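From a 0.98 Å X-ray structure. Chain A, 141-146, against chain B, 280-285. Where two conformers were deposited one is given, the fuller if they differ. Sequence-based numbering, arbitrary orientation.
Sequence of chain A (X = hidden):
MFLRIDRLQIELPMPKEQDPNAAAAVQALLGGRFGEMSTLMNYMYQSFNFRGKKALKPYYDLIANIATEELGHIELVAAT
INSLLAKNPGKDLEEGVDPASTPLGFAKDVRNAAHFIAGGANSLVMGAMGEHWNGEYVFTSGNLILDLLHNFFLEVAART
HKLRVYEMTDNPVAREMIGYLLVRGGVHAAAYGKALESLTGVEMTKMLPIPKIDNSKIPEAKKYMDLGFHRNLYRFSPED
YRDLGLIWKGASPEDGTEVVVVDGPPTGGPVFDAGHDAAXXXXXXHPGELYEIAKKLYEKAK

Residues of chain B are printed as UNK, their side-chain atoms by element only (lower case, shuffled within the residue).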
# COMPACT_ATOMS: atom_id res chain seq x y z
N SER A 141 -9.92 6.35 -18.50
CA SER A 141 -10.68 7.58 -18.30
C SER A 141 -11.99 7.63 -19.05
O SER A 141 -12.82 8.51 -18.82
CB SER A 141 -9.88 8.81 -18.77
OG SER A 141 -9.80 8.90 -20.18
N GLY A 142 -12.17 6.75 -20.03
CA GLY A 142 -13.30 6.81 -20.95
C GLY A 142 -13.16 7.81 -22.08
O GLY A 142 -13.99 7.74 -23.00
N ASN A 143 -12.20 8.72 -22.03
CA ASN A 143 -12.00 9.70 -23.09
C ASN A 143 -10.96 9.14 -24.05
O ASN A 143 -9.82 8.84 -23.66
CB ASN A 143 -11.53 11.03 -22.51
CG ASN A 143 -11.31 12.11 -23.55
OD1 ASN A 143 -10.24 12.21 -24.17
ND2 ASN A 143 -12.35 12.91 -23.79
N LEU A 144 -11.36 8.92 -25.31
CA LEU A 144 -10.50 8.20 -26.25
C LEU A 144 -9.14 8.86 -26.45
O LEU A 144 -8.11 8.18 -26.41
CB LEU A 144 -11.25 8.01 -27.59
CG LEU A 144 -10.44 7.29 -28.65
CD1 LEU A 144 -9.99 5.92 -28.20
CD2 LEU A 144 -11.28 7.20 -29.93
N ILE A 145 -9.14 10.17 -26.74
CA ILE A 145 -7.87 10.82 -27.04
C ILE A 145 -6.94 10.81 -25.80
O ILE A 145 -5.75 10.57 -25.92
CB ILE A 145 -8.09 12.22 -27.61
CG1 ILE A 145 -8.66 12.07 -29.04
CG2 ILE A 145 -6.79 13.02 -27.62
CD1 ILE A 145 -9.24 13.36 -29.59
N LEU A 146 -7.51 11.11 -24.63
CA LEU A 146 -6.71 11.10 -23.38
C LEU A 146 -6.10 9.71 -23.14
O LEU A 146 -4.93 9.59 -22.79
CB LEU A 146 -7.59 11.57 -22.25
CG LEU A 146 -6.89 11.73 -20.88
CD1 LEU A 146 -5.79 12.75 -20.89
CD2 LEU A 146 -7.95 12.08 -19.84
N UNK B 280 -19.02 13.03 -18.56
CA UNK B 280 -17.76 12.32 -18.34
C UNK B 280 -16.78 12.51 -19.49
O UNK B 280 -15.67 11.97 -19.46
c UNK B 280 -18.01 10.82 -18.13
c UNK B 280 -18.20 10.67 -15.56
c UNK B 280 -18.87 10.49 -16.89
o UNK B 280 -16.94 10.98 -15.56
o UNK B 280 -18.96 10.51 -14.54
N UNK B 281 -17.17 13.25 -20.53
CA UNK B 281 -16.31 13.47 -21.69
C UNK B 281 -15.96 12.13 -22.34
O UNK B 281 -14.84 11.95 -22.86
c UNK B 281 -16.57 17.50 -19.92
c UNK B 281 -16.22 16.47 -20.81
c UNK B 281 -14.91 15.45 -19.12
c UNK B 281 -15.27 16.44 -18.24
c UNK B 281 -15.39 15.44 -20.42
c UNK B 281 -16.12 17.47 -18.63
c UNK B 281 -15.08 14.29 -21.36
N UNK B 282 -16.92 11.21 -22.39
CA UNK B 282 -16.63 9.81 -22.73
C UNK B 282 -17.63 9.36 -23.79
O UNK B 282 -18.83 9.34 -23.55
c UNK B 282 -16.74 8.96 -21.45
N UNK B 283 -17.16 9.02 -25.00
CA UNK B 283 -15.76 8.94 -25.44
C UNK B 283 -15.13 10.30 -25.77
O UNK B 283 -13.91 10.37 -25.94
c UNK B 283 -18.10 8.60 -26.08
c UNK B 283 -17.20 8.38 -27.27
c UNK B 283 -15.85 8.04 -26.69
N UNK B 284 -15.97 11.33 -25.86
CA UNK B 284 -15.54 12.71 -26.02
C UNK B 284 -16.71 13.57 -25.51
O UNK B 284 -17.83 13.07 -25.39
c UNK B 284 -13.43 14.69 -26.93
c UNK B 284 -14.62 14.39 -27.80
o UNK B 284 -13.61 15.16 -25.78
o UNK B 284 -12.28 14.38 -27.43
c UNK B 284 -15.23 13.01 -27.51
N UNK B 285 -16.44 14.85 -25.22
CA UNK B 285 -17.53 15.73 -24.79
C UNK B 285 -18.67 15.74 -25.84
O UNK B 285 -19.83 15.45 -25.53
c UNK B 285 -19.07 20.25 -24.29
c UNK B 285 -18.14 19.34 -24.70
c UNK B 285 -18.02 18.12 -24.09
c UNK B 285 -16.98 17.13 -24.56
c UNK B 285 -18.89 17.85 -23.06
c UNK B 285 -19.95 19.98 -23.26
c UNK B 285 -19.85 18.77 -22.63
O HOH W 1 -10.19 14.64 -25.68
O HOH W 2 -11.67 11.60 -27.21

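Position 280 carries five side-chain atoms, three carbons in a row with two oxygens on the third: a carboxylate at the end of a two-methylene arm. Its nearest side-chain approach to this stretch is CB to Ser141(A) O at 5.7 Å, too far for a contact. The atom count makes it Glu280(B), a lead-in without a contact of its own.

Position 281 has seven carbons, one followed by a six-membered ring with no oxygen on it. The ring leads away from this stretch; what the neighbour uses is the backbone, the O of position 281 accepting from Asn143(A) ND2 at 2.8 Å. This is Phe281(B).

At position 282 there is a single carbon beyond CA. The CA of position 282 lies 3.4 Å from Gly142(A) O in a CA-H...O contact. The residue is Ala282(B). Space is scarce here: an ideal CB on Gly142(A) would sit 3.1 Å from Ala282(B) CB. The glycine's own backbone angles, phi 81° and psi -13°, call for glycine independently.

Position 283 shows three carbons closing a ring onto the backbone nitrogen. The CA of position 283 meets Gly142(A) O at 3.2 Å, nearly linear at the hydrogen (176°), while the O of position 283 accepts from Leu144(A) N at 3.0 Å. The ring closure can only be proline, and Pro283(B) follows a cis peptide bond.

Position 284 again has three carbons with two oxygens on the last, and here the end of the side chain comes nearer: one carboxylate oxygen of position 284 accepts from Asn143(A) ND2 at 3.3 Å. It is Glu284(B), and that oxygen is OE1. Glu284(B) OE1 also accepts from the backbone N of position 285 at 2.9 Å, a bond that ties the carboxylate to its own chain. Glu284(B) OE2 accepts a hydrogen bond from water 1 at 2.7 Å, and the same water donates to Asn143(A) OD1 at 2.9 Å.

Position 285 repeats the pattern of one carbon and a six-carbon ring, without oxygen. The ring leads away, with no contact to the stretch 141-146. It is Phe285(B).

The contact works through a helix start. Asn143(A) OD1 caps its own helix, accepting from Leu146(A) N at 3.0 Å, which leaves ND2 to bridge Phe281(B) O and Glu284(B) OE1. Ile145(A) N donates to water 2 at 2.9 Å. The design lesson is economy: one asparagine caps a helix through OD1 and holds a loop carbonyl and a carboxylate through ND2, while the next backbone NH, Leu144(A) N, donates to a second carbonyl, Pro283(B) O.

Chain B 280-285: EFAPEF
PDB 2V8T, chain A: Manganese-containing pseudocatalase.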